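Local coordinates for D-xylonate dehydratase (PDB 5OYN), which catalyses the dehydration of D-xylonate, and with similar efficiency of D-gluconate, to 2-dehydro-3-deoxy sugar acids, using a [2Fe-2S] cluster and magnesium, at residues 207-210 with 216-219; 238-243 with 328-333; 415-420 with 425-430. One frame throughout, in Å; residues are numbered along the deposited sequence.

In the fold
Interactions 1 and 2 are neighbours, with centres about 11 Å apart, and both lie in the N-terminal family region. They meet directly where Ala207 O and Ala238 CB come within 3.5 Å, and helix 215-225 of interaction 1 is followed in the chain by helix 241-259 of interaction 2. Interaction 1 is the one at the active site: Cys210 binds the [2Fe-2S] cluster, and its side chain lies about 7 Å from the magnesium ion. Interaction 2 lies farther out, away from the annotated sites. Interaction 3 belongs to the C-terminal region, its centre about 34 Å from that of interaction 1 and its nearest atoms about 21 Å away.

Interaction 1 (207-210 with 216-219); sequences AGHC and ASTM. With FES (Fe2/s2 (inorganic) cluster), chain F.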
loop_
_atom_site.group_PDB
_atom_site.type_symbol
_atom_site.label_atom_id
_atom_site.label_comp_id
_atom_site.label_asym_id
_atom_site.label_seq_id
_atom_site.Cartn_x
_atom_site.Cartn_y
_atom_site.Cartn_z
ATOM N N ALA A 207 16.035 5.897 -3.989
ATOM C CA ALA A 207 15.060 6.932 -3.697
ATOM C C ALA A 207 15.715 8.108 -2.946
ATOM O O ALA A 207 16.738 7.960 -2.268
ATOM C CB ALA A 207 13.904 6.342 -2.889
ATOM N N GLY A 208 15.105 9.283 -3.064
ATOM C CA GLY A 208 15.602 10.492 -2.441
ATOM C C GLY A 208 15.811 11.599 -3.456
ATOM O O GLY A 208 15.571 11.441 -4.653
ATOM N N HIS A 209 16.285 12.739 -2.951
ATOM C CA HIS A 209 16.495 13.908 -3.797
ATOM C C HIS A 209 17.960 13.979 -4.231
ATOM O O HIS A 209 18.759 13.079 -3.942
ATOM C CB HIS A 209 16.019 15.188 -3.094
ATOM C CG HIS A 209 16.803 15.571 -1.873
ATOM N ND1 HIS A 209 18.121 15.976 -1.924
ATOM C CD2 HIS A 209 16.429 15.672 -0.573
ATOM C CE1 HIS A 209 18.535 16.263 -0.702
ATOM N NE2 HIS A 209 17.526 16.096 0.135
ATOM N N CYS A 210 18.308 15.037 -4.971
ATOM C CA CYS A 210 19.674 15.183 -5.472
ATOM C C CYS A 210 20.671 15.050 -4.327
ATOM O O CYS A 210 20.457 15.597 -3.245
ATOM C CB CYS A 210 19.827 16.530 -6.184
ATOM S SG CYS A 210 18.886 16.598 -7.739
ATOM N N ALA A 216 17.859 21.209 -3.094
ATOM C CA ALA A 216 17.092 20.347 -2.198
ATOM C C ALA A 216 17.831 20.124 -0.888
ATOM O O ALA A 216 17.256 20.280 0.196
ATOM C CB ALA A 216 16.787 19.010 -2.876
ATOM N N SER A 217 19.106 19.756 -0.955
ATOM C CA SER A 217 19.840 19.616 0.294
ATOM C C SER A 217 19.972 20.963 1.004
ATOM O O SER A 217 19.903 21.028 2.237
ATOM C CB SER A 217 21.206 18.998 0.037
ATOM O OG SER A 217 21.126 18.054 -1.007
ATOM N N THR A 218 20.131 22.054 0.245
ATOM C CA THR A 218 20.230 23.376 0.862
ATOM C C THR A 218 18.932 23.756 1.565
ATOM O O THR A 218 18.928 24.073 2.762
ATOM C CB THR A 218 20.590 24.430 -0.186
ATOM O OG1 THR A 218 21.829 24.084 -0.826
ATOM C CG2 THR A 218 20.723 25.794 0.471
ATOM N N MET A 219 17.812 23.722 0.839
ATOM C CA MET A 219 16.544 24.106 1.449
ATOM C C MET A 219 16.169 23.195 2.614
ATOM O O MET A 219 15.494 23.631 3.551
ATOM C CB MET A 219 15.433 24.114 0.403
ATOM C CG MET A 219 15.578 25.201 -0.655
ATOM S SD MET A 219 16.139 26.795 -0.006
ATOM C CE MET A 219 14.782 27.258 1.086
HETATM FE FE1 FES F . 14.106 16.793 -7.308
HETATM FE FE2 FES F . 16.897 17.761 -8.076
HETATM S S1 FES F . 15.269 16.765 -9.182
HETATM S S2 FES F . 15.924 17.269 -6.160
HETATM O O HOH W 1 20.335 18.921 -3.359
#
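His209 lays one face of its imidazole on the methyl group of Ala216, the second residue of helix 215-225. Ala216 CB is 3.7 Å from the centroid of the His209 ring and 23° off its normal, which meets the geometry of a CH-pi contact. With chi1 at 66°, CG sits between the backbone N and the carbonyl carbon, a turn that swings the ring over to this helix. At the ring edge, His209 CE1 approaches Ser217 OG to 3.2 Å; that hydroxyl has its hydrogen bond with Thr212 O. The imidazole is tied back to its own loop by the bond from His209 ND1 to Cys210 O, 2.7 Å long and bent to 136° at the hydrogen. An alanine at this position would remove the ring, and would probably deprive Cys210 O of that donor and open a gap over the Ala216 methyl. His209 CB also borders the cluster, 3.7 Å from its sulfide S2. Next in sequence, Cys210 turns its sulfur to the cluster, with Cys210 SG bound to FE2 at 2.3 Å. Its carbonyl faces the helix start through a water, which accepts from Ser217 N at 2.8 Å and donates only weakly to Cys210 O. From the helix side, Ala216 CB comes within 3.8 Å of cluster sulfide S2. Arg39 of a second subunit packs on Cys210. A cysteine-bearing loop followed closely by the first turn of a helix thus forms one wall of the [2Fe-2S] site of this IlvD/Edd dehydratase, which Cys69 and Cys137 complete.

Interaction 2 (238-243 with 328-333); sequences APYRER and LGERFH
The aromatic rings of Tyr240 and His333 meet their partners across this contact at their edges, and both carboxylates involved come in near a ring plane. Glu330 OE1 lies in the plane of the Tyr240 ring at its hydroxyl end, while Glu242 OE1 lies in the same plane along the rim, 3.9 Å from Tyr240 CD2. The edge of His333 is met by the Glu242 carboxylate. The two aromatic rings approach one another obliquely. The arrangement joins the beginnings of two helices, 241-259 and 329-335, with Tyr240 just ahead of the first and Leu328 at the N-cap of the second. A hydrogen bond runs from Tyr240 OH to Glu330 OE1; at 2.4 Å it is modelled very short, a length that carries little weight at this resolution. The ring and carboxylate planes stand 85° apart, almost perpendicular. Glu330 reaches the tyrosine because its chain beyond CG is extended (chi2 -158°), bringing the acid forward from a CB that does not point at the other segment. Its second oxygen is held as well, Glu330 OE2 accepting from Asp165 N, so both oxygens of this buried carboxylate have donors. Placed in the first turn of its helix, the acid may also have its negative charge eased by the helix N-terminus. One turn farther on, His333 has CG anti to its backbone N (chi1 166°), which carries the imidazole out to meet Glu242 arriving from the opposite direction. A third subunit adjoins the first segment: Arg241 hydrogen-bonds to its Ala201 O and Ala204 O, and Tyr240 packs on its Leu164. At the imidazole rim, Glu242 OE2 stands 3.0 Å from both CE1 and NE2 of His333.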
loop_
_atom_site.group_PDB
_atom_site.type_symbol
_atom_site.label_atom_id
_atom_site.label_comp_id
_atom_site.label_asym_id
_atom_site.label_seq_id
_atom_site.Cartn_x
_atom_site.Cartn_y
_atom_site.Cartn_z
ATOM N N ALA A 238 17.446 9.310 2.198
ATOM C CA ALA A 238 16.109 8.722 2.153
ATOM C C ALA A 238 16.020 7.222 2.476
ATOM O O ALA A 238 15.071 6.837 3.179
ATOM C CB ALA A 238 15.500 9.012 0.776
ATOM N N PRO A 239 16.909 6.337 2.023
ATOM C CA PRO A 239 16.727 4.914 2.344
ATOM C C PRO A 239 17.295 4.438 3.672
ATOM O O PRO A 239 17.128 3.250 3.968
ATOM C CB PRO A 239 17.430 4.189 1.178
ATOM C CG PRO A 239 17.911 5.267 0.237
ATOM C CD PRO A 239 17.950 6.530 1.002
ATOM N N TYR A 240 17.937 5.278 4.483
ATOM C CA TYR A 240 18.366 4.839 5.813
ATOM C C TYR A 240 17.162 4.648 6.723
ATOM O O TYR A 240 16.152 5.347 6.611
ATOM C CB TYR A 240 19.295 5.861 6.478
ATOM C CG TYR A 240 20.717 5.918 5.987
ATOM C CD1 TYR A 240 21.055 5.506 4.707
ATOM C CD2 TYR A 240 21.721 6.425 6.804
ATOM C CE1 TYR A 240 22.354 5.593 4.246
ATOM C CE2 TYR A 240 23.025 6.528 6.357
ATOM C CZ TYR A 240 23.341 6.103 5.073
ATOM O OH TYR A 240 24.646 6.195 4.619
ATOM N N ARG A 241 17.272 3.716 7.662
ATOM C CA ARG A 241 16.130 3.557 8.559
ATOM C C ARG A 241 16.028 4.742 9.507
ATOM O O ARG A 241 14.926 5.061 9.975
ATOM C CB ARG A 241 16.186 2.228 9.330
ATOM C CG ARG A 241 17.459 1.962 10.075
ATOM C CD ARG A 241 17.327 2.178 11.580
ATOM N NE ARG A 241 18.598 1.808 12.202
ATOM C CZ ARG A 241 19.425 2.632 12.846
ATOM N NH1 ARG A 241 19.121 3.909 13.024
ATOM N NH2 ARG A 241 20.561 2.166 13.334
ATOM N N GLU A 242 17.157 5.414 9.775
ATOM C CA GLU A 242 17.170 6.675 10.512
ATOM C C GLU A 242 16.068 7.597 10.005
ATOM O O GLU A 242 15.395 8.258 10.798
ATOM C CB GLU A 242 18.512 7.381 10.369
ATOM C CG GLU A 242 19.510 7.144 11.473
ATOM C CD GLU A 242 20.844 7.844 11.188
ATOM O OE1 GLU A 242 21.770 7.180 10.666
ATOM O OE2 GLU A 242 20.970 9.060 11.481
ATOM N N ARG A 243 15.865 7.631 8.686
ATOM C CA ARG A 243 14.847 8.504 8.113
ATOM C C ARG A 243 13.453 8.106 8.572
ATOM O O ARG A 243 12.620 8.967 8.872
ATOM C CB ARG A 243 14.928 8.470 6.595
ATOM C CG ARG A 243 13.737 9.074 5.929
ATOM C CD ARG A 243 13.597 10.554 6.243
ATOM N NE ARG A 243 14.760 11.324 5.811
ATOM C CZ ARG A 243 15.118 12.494 6.331
ATOM N NH1 ARG A 243 14.396 13.047 7.295
ATOM N NH2 ARG A 243 16.192 13.127 5.871
ATOM N N LEU A 328 29.411 13.467 -1.044
ATOM C CA LEU A 328 27.988 13.574 -1.327
ATOM C C LEU A 328 27.192 13.429 -0.036
ATOM O O LEU A 328 27.777 13.373 1.051
ATOM C CB LEU A 328 27.575 12.520 -2.349
ATOM C CG LEU A 328 28.295 12.524 -3.703
ATOM C CD1 LEU A 328 27.710 11.461 -4.612
ATOM C CD2 LEU A 328 28.194 13.856 -4.377
ATOM N N GLY A 329 25.863 13.350 -0.151
ATOM C CA GLY A 329 24.997 13.441 1.023
ATOM C C GLY A 329 25.255 12.393 2.094
ATOM O O GLY A 329 25.076 12.661 3.286
ATOM N N GLU A 330 25.680 11.195 1.700
ATOM C CA GLU A 330 25.932 10.160 2.692
ATOM C C GLU A 330 27.058 10.559 3.630
ATOM O O GLU A 330 26.918 10.473 4.853
ATOM C CB GLU A 330 26.261 8.840 2.007
ATOM C CG GLU A 330 25.055 8.124 1.414
ATOM C CD GLU A 330 25.319 6.652 1.238
ATOM O OE1 GLU A 330 25.267 5.951 2.267
ATOM O OE2 GLU A 330 25.603 6.203 0.096
ATOM N N ARG A 331 28.197 10.982 3.079
ATOM C CA ARG A 331 29.312 11.375 3.938
ATOM C C ARG A 331 28.945 12.590 4.792
ATOM O O ARG A 331 29.309 12.664 5.979
ATOM C CB ARG A 331 30.553 11.649 3.095
ATOM C CG ARG A 331 31.221 10.397 2.532
ATOM C CD ARG A 331 31.764 9.480 3.626
ATOM N NE ARG A 331 32.793 10.076 4.487
ATOM C CZ ARG A 331 34.101 10.117 4.211
ATOM N NH1 ARG A 331 34.570 9.625 3.073
ATOM N NH2 ARG A 331 34.952 10.656 5.078
ATOM N N PHE A 332 28.190 13.531 4.215
ATOM C CA PHE A 332 27.793 14.709 4.965
ATOM C C PHE A 332 26.998 14.316 6.205
ATOM O O PHE A 332 27.305 14.756 7.322
ATOM C CB PHE A 332 26.996 15.655 4.066
ATOM C CG PHE A 332 26.491 16.883 4.784
ATOM C CD1 PHE A 332 27.353 17.657 5.561
ATOM C CD2 PHE A 332 25.154 17.256 4.695
ATOM C CE1 PHE A 332 26.897 18.770 6.226
ATOM C CE2 PHE A 332 24.688 18.371 5.360
ATOM C CZ PHE A 332 25.557 19.127 6.129
ATOM N N HIS A 333 25.996 13.451 6.035
ATOM C CA HIS A 333 25.140 13.106 7.165
ATOM C C HIS A 333 25.886 12.259 8.196
ATOM O O HIS A 333 25.659 12.397 9.404
ATOM C CB HIS A 333 23.876 12.388 6.678
ATOM C CG HIS A 333 23.119 11.725 7.784
ATOM N ND1 HIS A 333 23.283 10.395 8.103
ATOM C CD2 HIS A 333 22.255 12.229 8.697
ATOM C CE1 HIS A 333 22.532 10.099 9.149
ATOM N NE2 HIS A 333 21.899 11.195 9.528
#

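Interaction 3 (415-420 with 425-430); sequences KRYLSQ and GVFEAR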
loop_
_atom_site.group_PDB
_atom_site.type_symbol
_atom_site.label_atom_id
_atom_site.label_comp_id
_atom_site.label_asym_id
_atom_site.label_seq_id
_atom_site.Cartn_x
_atom_site.Cartn_y
_atom_site.Cartn_z
ATOM N N LYS A 415 43.108 32.221 -10.885
ATOM C CA LYS A 415 44.345 32.659 -11.532
ATOM C C LYS A 415 44.088 33.446 -12.810
ATOM O O LYS A 415 44.835 34.373 -13.122
ATOM C CB LYS A 415 45.232 31.453 -11.848
ATOM C CG LYS A 415 46.175 31.061 -10.719
ATOM C CD LYS A 415 46.979 29.814 -11.072
ATOM C CE LYS A 415 46.996 28.820 -9.910
ATOM N NZ LYS A 415 47.027 27.395 -10.377
ATOM N N ARG A 416 43.044 33.105 -13.558
ATOM C CA ARG A 416 42.846 33.727 -14.861
ATOM C C ARG A 416 42.274 35.139 -14.752
ATOM O O ARG A 416 42.693 36.035 -15.495
ATOM C CB ARG A 416 41.939 32.850 -15.731
ATOM C CG ARG A 416 41.861 33.304 -17.186
ATOM C CD ARG A 416 40.927 32.448 -18.029
ATOM N NE ARG A 416 41.056 31.024 -17.739
ATOM C CZ ARG A 416 41.996 30.246 -18.264
ATOM N NH1 ARG A 416 42.887 30.762 -19.109
ATOM N NH2 ARG A 416 42.046 28.954 -17.947
ATOM N N TYR A 417 41.322 35.365 -13.850
ATOM C CA TYR A 417 40.607 36.637 -13.829
ATOM C C TYR A 417 40.817 37.450 -12.564
ATOM O O TYR A 417 40.988 38.670 -12.645
ATOM C CB TYR A 417 39.102 36.410 -14.020
ATOM C CG TYR A 417 38.752 35.558 -15.216
ATOM C CD1 TYR A 417 38.676 36.110 -16.492
ATOM C CD2 TYR A 417 38.486 34.197 -15.067
ATOM C CE1 TYR A 417 38.350 35.327 -17.590
ATOM C CE2 TYR A 417 38.157 33.406 -16.155
ATOM C CZ TYR A 417 38.089 33.973 -17.411
ATOM O OH TYR A 417 37.768 33.180 -18.485
ATOM N N LEU A 418 40.788 36.822 -11.395
ATOM C CA LEU A 418 40.843 37.561 -10.144
ATOM C C LEU A 418 42.258 37.706 -9.604
ATOM O O LEU A 418 42.424 37.990 -8.412
ATOM C CB LEU A 418 39.956 36.889 -9.097
ATOM C CG LEU A 418 38.705 36.178 -9.605
ATOM C CD1 LEU A 418 38.012 35.463 -8.455
ATOM C CD2 LEU A 418 37.747 37.142 -10.304
ATOM N N SER A 419 43.282 37.529 -10.447
ATOM C CA SER A 419 44.649 37.447 -9.941
ATOM C C SER A 419 45.618 38.450 -10.585
ATOM O O SER A 419 46.837 38.239 -10.523
ATOM C CB SER A 419 45.174 36.017 -10.112
ATOM O OG SER A 419 44.899 35.239 -8.962
ATOM N N GLN A 420 45.122 39.548 -11.178
ATOM C CA GLN A 420 46.226 40.270 -11.817
ATOM C C GLN A 420 46.889 41.236 -10.828
ATOM O O GLN A 420 46.209 41.817 -9.977
ATOM C CB GLN A 420 45.745 41.025 -13.058
ATOM C CG GLN A 420 45.320 42.463 -12.822
ATOM C CD GLN A 420 44.824 43.138 -14.086
ATOM O OE1 GLN A 420 44.096 44.138 -14.032
ATOM N NE2 GLN A 420 45.215 42.596 -15.237
ATOM N N GLY A 425 40.632 40.688 -7.775
ATOM C CA GLY A 425 39.206 40.781 -7.575
ATOM C C GLY A 425 38.504 41.631 -8.603
ATOM O O GLY A 425 37.282 41.820 -8.510
ATOM N N VAL A 426 39.243 42.146 -9.578
ATOM C CA VAL A 426 38.730 43.043 -10.599
ATOM C C VAL A 426 39.247 42.547 -11.932
ATOM O O VAL A 426 40.403 42.120 -12.043
ATOM C CB VAL A 426 39.170 44.500 -10.354
ATOM C CG1 VAL A 426 38.293 45.157 -9.364
ATOM C CG2 VAL A 426 40.503 44.475 -9.762
ATOM N N PHE A 427 38.381 42.581 -12.931
ATOM C CA PHE A 427 38.723 42.153 -14.275
ATOM C C PHE A 427 37.657 42.729 -15.181
ATOM O O PHE A 427 36.560 43.085 -14.734
ATOM C CB PHE A 427 38.806 40.615 -14.412
ATOM C CG PHE A 427 37.457 39.900 -14.344
ATOM C CD1 PHE A 427 36.855 39.617 -13.124
ATOM C CD2 PHE A 427 36.803 39.497 -15.504
ATOM C CE1 PHE A 427 35.633 38.967 -13.064
ATOM C CE2 PHE A 427 35.564 38.843 -15.444
ATOM C CZ PHE A 427 34.985 38.583 -14.224
ATOM N N GLU A 428 38.003 42.834 -16.453
ATOM C CA GLU A 428 37.076 43.291 -17.470
ATOM C C GLU A 428 36.962 42.210 -18.528
ATOM O O GLU A 428 37.956 41.553 -18.861
ATOM C CB GLU A 428 37.547 44.619 -18.080
ATOM C CG GLU A 428 37.749 45.718 -17.031
ATOM C CD GLU A 428 38.110 47.072 -17.632
ATOM O OE1 GLU A 428 39.012 47.114 -18.504
ATOM O OE2 GLU A 428 37.489 48.086 -17.225
ATOM N N ALA A 429 35.745 42.013 -19.040
ATOM C CA ALA A 429 35.506 41.000 -20.057
ATOM C C ALA A 429 34.545 41.534 -21.111
ATOM O O ALA A 429 33.868 42.551 -20.921
ATOM C CB ALA A 429 34.970 39.703 -19.446
ATOM N N ARG A 430 34.492 40.816 -22.230
ATOM C CA ARG A 430 33.698 41.196 -23.390
ATOM C C ARG A 430 32.407 40.387 -23.403
ATOM O O ARG A 430 32.443 39.152 -23.438
ATOM C CB ARG A 430 34.494 40.958 -24.671
ATOM C CG ARG A 430 33.729 41.267 -25.937
ATOM C CD ARG A 430 34.686 41.387 -27.075
ATOM N NE ARG A 430 35.110 40.085 -27.566
ATOM C CZ ARG A 430 34.424 39.398 -28.472
ATOM N NH1 ARG A 430 33.285 39.905 -28.963
ATOM N NH2 ARG A 430 34.872 38.211 -28.884
#
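Tyr417 covers one face of the Phe427 ring with its CB, which sits 4.0 Å from the ring centroid and 18° off the normal, a CH-pi contact. The two rings themselves are inclined, their planes at 51° and their centroids 5.4 Å apart, so they neither stack nor form a T. Leu418 runs alongside the phenylalanine and points the same way, with Leu418 CD2 3.9 Å from Phe427 CD1. Phe427 folds its ring back over its own main chain (chi1 71°), which turns it against the end of helix 411-417. The backbones are joined where Gly425 N donates a weak hydrogen bond, 3.3 Å long, to Leu418 O. Gly425 has a positive phi, at which a side chain would press on the preceding carbonyl. The contact thus folds the helix end back, through a short turn, onto the start of strand 426-435 in the mixed sheet of the C-terminal region. Tyr417 OH is hydrogen-bonded to Glu453 O, away from the phenylalanine. With the tyrosine's polar end so engaged and only one weak bond across, cohesion here rests chiefly on buried apolar surface.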